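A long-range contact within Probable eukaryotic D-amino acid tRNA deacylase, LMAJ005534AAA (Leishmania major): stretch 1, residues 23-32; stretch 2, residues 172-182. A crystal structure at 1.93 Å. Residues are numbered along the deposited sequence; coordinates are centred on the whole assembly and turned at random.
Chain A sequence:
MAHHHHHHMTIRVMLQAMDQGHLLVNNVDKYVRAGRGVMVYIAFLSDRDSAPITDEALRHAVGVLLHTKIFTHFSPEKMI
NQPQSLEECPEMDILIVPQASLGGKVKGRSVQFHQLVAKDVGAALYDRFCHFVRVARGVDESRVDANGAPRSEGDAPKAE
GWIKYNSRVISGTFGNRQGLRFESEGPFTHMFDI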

ATOM      1  N   LEU A  23      13.278  -0.748  -4.940  1.00 16.30           N
ATOM      2  CA  LEU A  23      13.362  -0.294  -3.565  1.00 16.41           C
ATOM      3  C   LEU A  23      14.750   0.308  -3.286  1.00 15.38           C
ATOM      4  O   LEU A  23      15.760  -0.313  -3.509  1.00 17.31           O
ATOM      5  CB  LEU A  23      13.035  -1.450  -2.596  1.00 15.18           C
ATOM      6  CG  LEU A  23      13.030  -1.114  -1.095  1.00 14.20           C
ATOM      7  CD1 LEU A  23      11.976  -0.105  -0.772  1.00 18.92           C
ATOM      8  CD2 LEU A  23      12.841  -2.374  -0.238  1.00 18.27           C
ATOM      9  N   LEU A  24      14.758   1.531  -2.781  1.00 17.83           N
ATOM     10  CA  LEU A  24      15.960   2.248  -2.417  1.00 15.67           C
ATOM     11  C   LEU A  24      16.533   1.677  -1.122  1.00 16.12           C
ATOM     12  O   LEU A  24      15.838   1.589  -0.097  1.00 15.02           O
ATOM     13  CB  LEU A  24      15.629   3.721  -2.234  1.00 16.66           C
ATOM     14  CG  LEU A  24      16.769   4.699  -1.972  1.00 18.48           C
ATOM     15  CD1 LEU A  24      17.571   4.962  -3.253  1.00 21.13           C
ATOM     16  CD2 LEU A  24      16.202   5.977  -1.422  1.00 18.90           C
ATOM     17  N   VAL A  25      17.811   1.293  -1.168  1.00 16.95           N
ATOM     18  CA  VAL A  25      18.444   0.602  -0.042  1.00 18.32           C
ATOM     19  C   VAL A  25      19.564   1.377   0.669  1.00 17.92           C
ATOM     20  O   VAL A  25      19.963   0.973   1.750  1.00 19.23           O
ATOM     21  CB  VAL A  25      18.985  -0.782  -0.459  1.00 18.75           C
ATOM     22  CG1 VAL A  25      17.814  -1.695  -0.848  1.00 21.52           C
ATOM     23  CG2 VAL A  25      20.007  -0.658  -1.588  1.00 18.72           C
ATOM     24  N   ASN A  26      20.071   2.460   0.083  1.00 19.37           N
ATOM     25  CA  ASN A  26      21.159   3.242   0.707  1.00 18.29           C
ATOM     26  C   ASN A  26      20.814   4.715   1.036  1.00 16.21           C
ATOM     27  O   ASN A  26      21.689   5.534   1.278  1.00 18.14           O
ATOM     28  CB  ASN A  26      22.451   3.167  -0.135  1.00 17.17           C
ATOM     29  CG  ASN A  26      22.356   3.934  -1.442  1.00 19.67           C
ATOM     30  OD1 ASN A  26      21.299   4.398  -1.811  1.00 19.90           O
ATOM     31  ND2 ASN A  26      23.477   4.052  -2.157  1.00 17.55           N
ATOM     32  N   ASN A  27      19.539   5.051   1.009  1.00 16.61           N
ATOM     33  CA  ASN A  27      19.058   6.425   1.266  1.00 20.62           C
ATOM     34  C   ASN A  27      19.436   7.452   0.175  1.00 21.88           C
ATOM     35  O   ASN A  27      19.121   8.630   0.300  1.00 22.70           O
ATOM     36  CB  ASN A  27      19.498   6.956   2.645  1.00 19.87           C
ATOM     37  CG  ASN A  27      18.630   6.460   3.753  1.00 23.24           C
ATOM     38  OD1 ASN A  27      17.496   6.020   3.525  1.00 22.94           O
ATOM     39  ND2 ASN A  27      19.131   6.553   4.968  1.00 19.67           N
ATOM     40  N   VAL A  28      20.073   6.997  -0.900  1.00 22.20           N
ATOM     41  CA  VAL A  28      20.578   7.915  -1.910  1.00 23.04           C
ATOM     42  C   VAL A  28      20.049   7.537  -3.286  1.00 22.07           C
ATOM     43  O   VAL A  28      19.029   8.078  -3.714  1.00 23.11           O
ATOM     44  CB  VAL A  28      22.119   8.035  -1.866  1.00 25.56           C
ATOM     45  CG1 VAL A  28      22.612   9.044  -2.910  1.00 28.79           C
ATOM     46  CG2 VAL A  28      22.578   8.449  -0.466  1.00 24.99           C
ATOM     47  N   ASP A  29      20.694   6.598  -3.968  1.00 24.07           N
ATOM     48  CA  ASP A  29      20.291   6.277  -5.344  1.00 25.75           C
ATOM     49  C   ASP A  29      20.481   4.817  -5.781  1.00 22.36           C
ATOM     50  O   ASP A  29      20.338   4.510  -6.946  1.00 23.36           O
ATOM     51  CB  ASP A  29      20.913   7.271  -6.343  1.00 28.73           C
ATOM     52  CG  ASP A  29      22.399   7.075  -6.530  1.00 33.15           C
ATOM     53  OD1 ASP A  29      23.096   6.664  -5.579  1.00 37.07           O
ATOM     54  OD2 ASP A  29      22.959   7.336  -7.605  1.00 44.61           O
ATOM     55  N   LYS A  30      20.768   3.919  -4.851  1.00 21.98           N
ATOM     56  CA  LYS A  30      20.906   2.507  -5.169  1.00 21.23           C
ATOM     57  C   LYS A  30      19.533   1.825  -4.938  1.00 20.13           C
ATOM     58  O   LYS A  30      19.003   1.831  -3.830  1.00 18.49           O
ATOM     59  CB  LYS A  30      22.035   1.866  -4.341  1.00 20.92           C
ATOM     60  CG  LYS A  30      22.363   0.419  -4.744  1.00 26.75           C
ATOM     61  CD  LYS A  30      23.510  -0.160  -3.880  1.00 34.24           C
ATOM     62  CE  LYS A  30      24.060  -1.493  -4.415  1.00 37.54           C
ATOM     63  NZ  LYS A  30      23.189  -2.658  -4.096  1.00 39.21           N
ATOM     64  N   TYR A  31      18.967   1.282  -6.013  1.00 18.83           N
ATOM     65  CA  TYR A  31      17.723   0.535  -5.971  1.00 19.75           C
ATOM     66  C   TYR A  31      17.967  -0.931  -6.266  1.00 19.55           C
ATOM     67  O   TYR A  31      18.742  -1.273  -7.158  1.00 17.56           O
ATOM     68  CB  TYR A  31      16.742   1.080  -6.996  1.00 19.54           C
ATOM     69  CG  TYR A  31      16.280   2.479  -6.712  1.00 19.18           C
ATOM     70  CD1 TYR A  31      17.039   3.581  -7.115  1.00 24.67           C
ATOM     71  CD2 TYR A  31      15.067   2.707  -6.060  1.00 19.57           C
ATOM     72  CE1 TYR A  31      16.617   4.884  -6.854  1.00 23.59           C
ATOM     73  CE2 TYR A  31      14.633   3.992  -5.794  1.00 21.53           C
ATOM     74  CZ  TYR A  31      15.418   5.085  -6.194  1.00 23.13           C
ATOM     75  OH  TYR A  31      14.978   6.362  -5.933  1.00 23.84           O
ATOM     76  N   VAL A  32      17.278  -1.789  -5.512  1.00 19.56           N
ATOM     77  CA  VAL A  32      17.235  -3.222  -5.784  1.00 18.35           C
ATOM     78  C   VAL A  32      15.859  -3.569  -6.369  1.00 17.46           C
ATOM     79  O   VAL A  32      14.822  -2.931  -6.046  1.00 16.85           O
ATOM     80  CB  VAL A  32      17.526  -4.051  -4.517  1.00 19.30           C
ATOM     81  CG1 VAL A  32      18.922  -3.775  -4.037  1.00 23.96           C
ATOM     82  CG2 VAL A  32      16.541  -3.739  -3.385  1.00 24.61           C
ATOM     83  N   GLY A 172      13.984  -4.301   2.398  1.00 15.30           N
ATOM     84  CA  GLY A 172      14.491  -2.987   2.713  1.00 14.10           C
ATOM     85  C   GLY A 172      15.523  -2.996   3.814  1.00 14.12           C
ATOM     86  O   GLY A 172      15.614  -3.925   4.613  1.00 15.44           O
ATOM     87  N   THR A 173      16.352  -1.966   3.811  1.00 18.16           N
ATOM     88  CA  THR A 173      17.327  -1.743   4.874  1.00 16.47           C
ATOM     89  C   THR A 173      16.557  -1.151   6.034  1.00 16.03           C
ATOM     90  O   THR A 173      15.932  -0.090   5.875  1.00 13.87           O
ATOM     91  CB  THR A 173      18.400  -0.770   4.343  1.00 17.73           C
ATOM     92  OG1 THR A 173      19.038  -1.360   3.193  1.00 15.22           O
ATOM     93  CG2 THR A 173      19.545  -0.557   5.354  1.00 21.89           C
ATOM     94  N   PHE A 174      16.547  -1.853   7.165  1.00 13.64           N
ATOM     95  CA  PHE A 174      15.826  -1.398   8.334  1.00 15.01           C
ATOM     96  C   PHE A 174      16.320  -0.026   8.783  1.00 16.66           C
ATOM     97  O   PHE A 174      17.531   0.203   8.878  1.00 16.92           O
ATOM     98  CB  PHE A 174      16.010  -2.367   9.501  1.00 16.98           C
ATOM     99  CG  PHE A 174      15.026  -2.136  10.620  1.00 21.00           C
ATOM    100  CD1 PHE A 174      13.698  -2.494  10.462  1.00 24.41           C
ATOM    101  CD2 PHE A 174      15.416  -1.512  11.796  1.00 27.28           C
ATOM    102  CE1 PHE A 174      12.772  -2.280  11.471  1.00 27.57           C
ATOM    103  CE2 PHE A 174      14.494  -1.278  12.810  1.00 27.10           C
ATOM    104  CZ  PHE A 174      13.172  -1.670  12.649  1.00 23.88           C
ATOM    105  N   GLY A 175      15.381   0.870   9.079  1.00 18.72           N
ATOM    106  CA  GLY A 175      15.699   2.203   9.583  1.00 17.55           C
ATOM    107  C   GLY A 175      15.975   3.191   8.464  1.00 19.28           C
ATOM    108  O   GLY A 175      16.116   4.368   8.738  1.00 21.24           O
ATOM    109  N   ASN A 176      16.069   2.729   7.209  1.00 17.63           N
ATOM    110  CA  ASN A 176      16.270   3.638   6.079  1.00 14.82           C
ATOM    111  C   ASN A 176      14.942   4.192   5.565  1.00 15.34           C
ATOM    112  O   ASN A 176      13.868   3.703   5.898  1.00 16.18           O
ATOM    113  CB  ASN A 176      17.050   2.969   4.909  1.00 17.33           C
ATOM    114  CG  ASN A 176      18.563   3.033   5.085  1.00 16.19           C
ATOM    115  OD1 ASN A 176      19.061   3.252   6.189  1.00 18.41           O
ATOM    116  ND2 ASN A 176      19.306   2.826   3.991  1.00 16.25           N
ATOM    117  N   ARG A 177      15.043   5.241   4.755  1.00 16.59           N
ATOM    118  CA  ARG A 177      13.918   5.782   3.997  1.00 16.72           C
ATOM    119  C   ARG A 177      13.654   4.845   2.821  1.00 16.07           C
ATOM    120  O   ARG A 177      14.555   4.558   2.050  1.00 18.85           O
ATOM    121  CB  ARG A 177      14.259   7.188   3.501  1.00 17.99           C
ATOM    122  CG  ARG A 177      13.198   7.857   2.629  1.00 18.33           C
ATOM    123  CD  ARG A 177      13.443   9.357   2.411  1.00 19.58           C
ATOM    124  NE  ARG A 177      14.705   9.599   1.707  1.00 24.95           N
ATOM    125  CZ  ARG A 177      14.936   9.340   0.413  1.00 24.06           C
ATOM    126  NH1 ARG A 177      13.983   8.865  -0.385  1.00 23.99           N
ATOM    127  NH2 ARG A 177      16.130   9.582  -0.100  1.00 24.98           N
ATOM    128  N   GLN A 178      12.415   4.386   2.698  1.00 14.91           N
ATOM    129  CA  GLN A 178      12.053   3.310   1.760  1.00 16.94           C
ATOM    130  C   GLN A 178      11.531   3.899   0.431  1.00 15.03           C
ATOM    131  O   GLN A 178      10.344   3.749   0.048  1.00 17.37           O
ATOM    132  CB  GLN A 178      11.023   2.383   2.410  1.00 16.83           C
ATOM    133  CG  GLN A 178      11.412   1.839   3.792  1.00 17.40           C
ATOM    134  CD  GLN A 178      12.652   0.966   3.749  1.00 19.31           C
ATOM    135  OE1 GLN A 178      12.804   0.112   2.857  1.00 14.82           O
ATOM    136  NE2 GLN A 178      13.557   1.194   4.693  1.00 16.86           N
ATOM    137  N   GLY A 179      12.429   4.593  -0.268  1.00 15.53           N
ATOM    138  CA  GLY A 179      12.137   5.063  -1.609  1.00 16.96           C
ATOM    139  C   GLY A 179      11.662   3.906  -2.486  1.00 16.29           C
ATOM    140  O   GLY A 179      12.249   2.833  -2.488  1.00 17.82           O
ATOM    141  N   LEU A 180      10.607   4.140  -3.250  1.00 16.38           N
ATOM    142  CA  LEU A 180       9.884   3.066  -3.919  1.00 17.15           C
ATOM    143  C   LEU A 180       9.400   3.459  -5.314  1.00 14.89           C
ATOM    144  O   LEU A 180       8.875   4.556  -5.516  1.00 15.58           O
ATOM    145  CB  LEU A 180       8.664   2.663  -3.069  1.00 15.10           C
ATOM    146  CG  LEU A 180       7.786   1.534  -3.627  1.00 17.94           C
ATOM    147  CD1 LEU A 180       8.539   0.202  -3.677  1.00 19.64           C
ATOM    148  CD2 LEU A 180       6.512   1.397  -2.804  1.00 23.17           C
ATOM    149  N   ARG A 181       9.571   2.543  -6.266  1.00 15.63           N
ATOM    150  CA  ARG A 181       8.805   2.561  -7.504  1.00 18.82           C
ATOM    151  C   ARG A 181       8.099   1.212  -7.622  1.00 19.34           C
ATOM    152  O   ARG A 181       8.726   0.158  -7.518  1.00 16.19           O
ATOM    153  CB  ARG A 181       9.716   2.824  -8.713  1.00 22.37           C
ATOM    154  CG  ARG A 181      10.616   4.069  -8.577  1.00 30.10           C
ATOM    155  CD  ARG A 181      11.368   4.460  -9.861  1.00 42.53           C
ATOM    156  NE  ARG A 181      12.770   4.827  -9.608  1.00 49.99           N
ATOM    157  CZ  ARG A 181      13.838   4.282 -10.205  1.00 52.99           C
ATOM    158  NH1 ARG A 181      13.716   3.322 -11.122  1.00 54.02           N
ATOM    159  NH2 ARG A 181      15.051   4.712  -9.887  1.00 55.23           N
ATOM    160  N   PHE A 182       6.788   1.256  -7.836  1.00 18.51           N
ATOM    161  CA  PHE A 182       5.946   0.062  -7.767  1.00 17.43           C
ATOM    162  C   PHE A 182       4.991   0.046  -8.965  1.00 17.29           C
ATOM    163  O   PHE A 182       4.351   1.052  -9.247  1.00 19.50           O
ATOM    164  CB  PHE A 182       5.166   0.090  -6.474  1.00 14.90           C
ATOM    165  CG  PHE A 182       4.249  -1.062  -6.299  1.00 19.12           C
ATOM    166  CD1 PHE A 182       4.758  -2.344  -6.101  1.00 17.87           C
ATOM    167  CD2 PHE A 182       2.859  -0.871  -6.311  1.00 17.47           C
ATOM    168  CE1 PHE A 182       3.896  -3.423  -5.913  1.00 19.02           C
ATOM    169  CE2 PHE A 182       1.996  -1.951  -6.119  1.00 16.28           C
ATOM    170  CZ  PHE A 182       2.524  -3.229  -5.919  1.00 15.47           C
TER
HETATM  171  O   HOH W   1      15.493   0.115   1.935  1.00 24.19           O
HETATM  172  O   HOH W   2      16.916   3.703   1.560  1.00 24.30           O
HETATM  173  O   HOH W   3      17.661   6.547   7.369  1.00 35.57           O
HETATM  174  O   HOH W   4      16.849   9.650  -2.753  1.00 38.46           O

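Where do the two backbones meet directly? L24 N donates to G179 O at 2.8 Å, and the N-H...O angle of 177° makes this bond almost perfectly straight. Beside it, L23 and L180 form an antiparallel, non-hydrogen-bonded bridge with their CA atoms 4.8 Å apart, and L23 CA adds a CA-H...O contact to G179 O at 3.5 Å. G179 suits this place because it has no side chain: an ideal CB there would lie 3.0 Å from L24 CD2, a clash.

Which side chains bond to the opposing main chain? T173 points toward stretch 1, and its OG1 donates to V25 O at 2.9 Å. N27 reciprocates: with chi1 in the m well, its OD1 accepts from R177 N at 2.9 Å. N26 points away and instead secures its own loop, its OD1 accepting from V28 N at 3.0 Å and K30 N at 3.1 Å.

What do waters add? Water 1 donates to L24 O at 2.5 Å and to Q178 OE1 at 2.8 Å while accepting from T173 N at 2.9 Å, so it joins three polar groups that do not bond one another directly. Farther out, water 3 accepts from N27 ND2 at 2.8 Å and donates to G175 O at 3.0 Å, linking N27 to the type II turn from T173 to N176.

How do the larger side chains pack? The contact buries 700 Å², counting both sides. L23, both chi angles staggered (t, p), sets CD2 3.4 Å from G172 CA and CD1 3.4 Å from G179 O, its branches filling the space beside two glycines. Nearer the solvent, R181 lays its guanidinium over the Y31 ring: CZ lies 4.3 Å from the ring centroid and 6° off the normal, a cation-pi contact pairing positive charge with the electron-rich face.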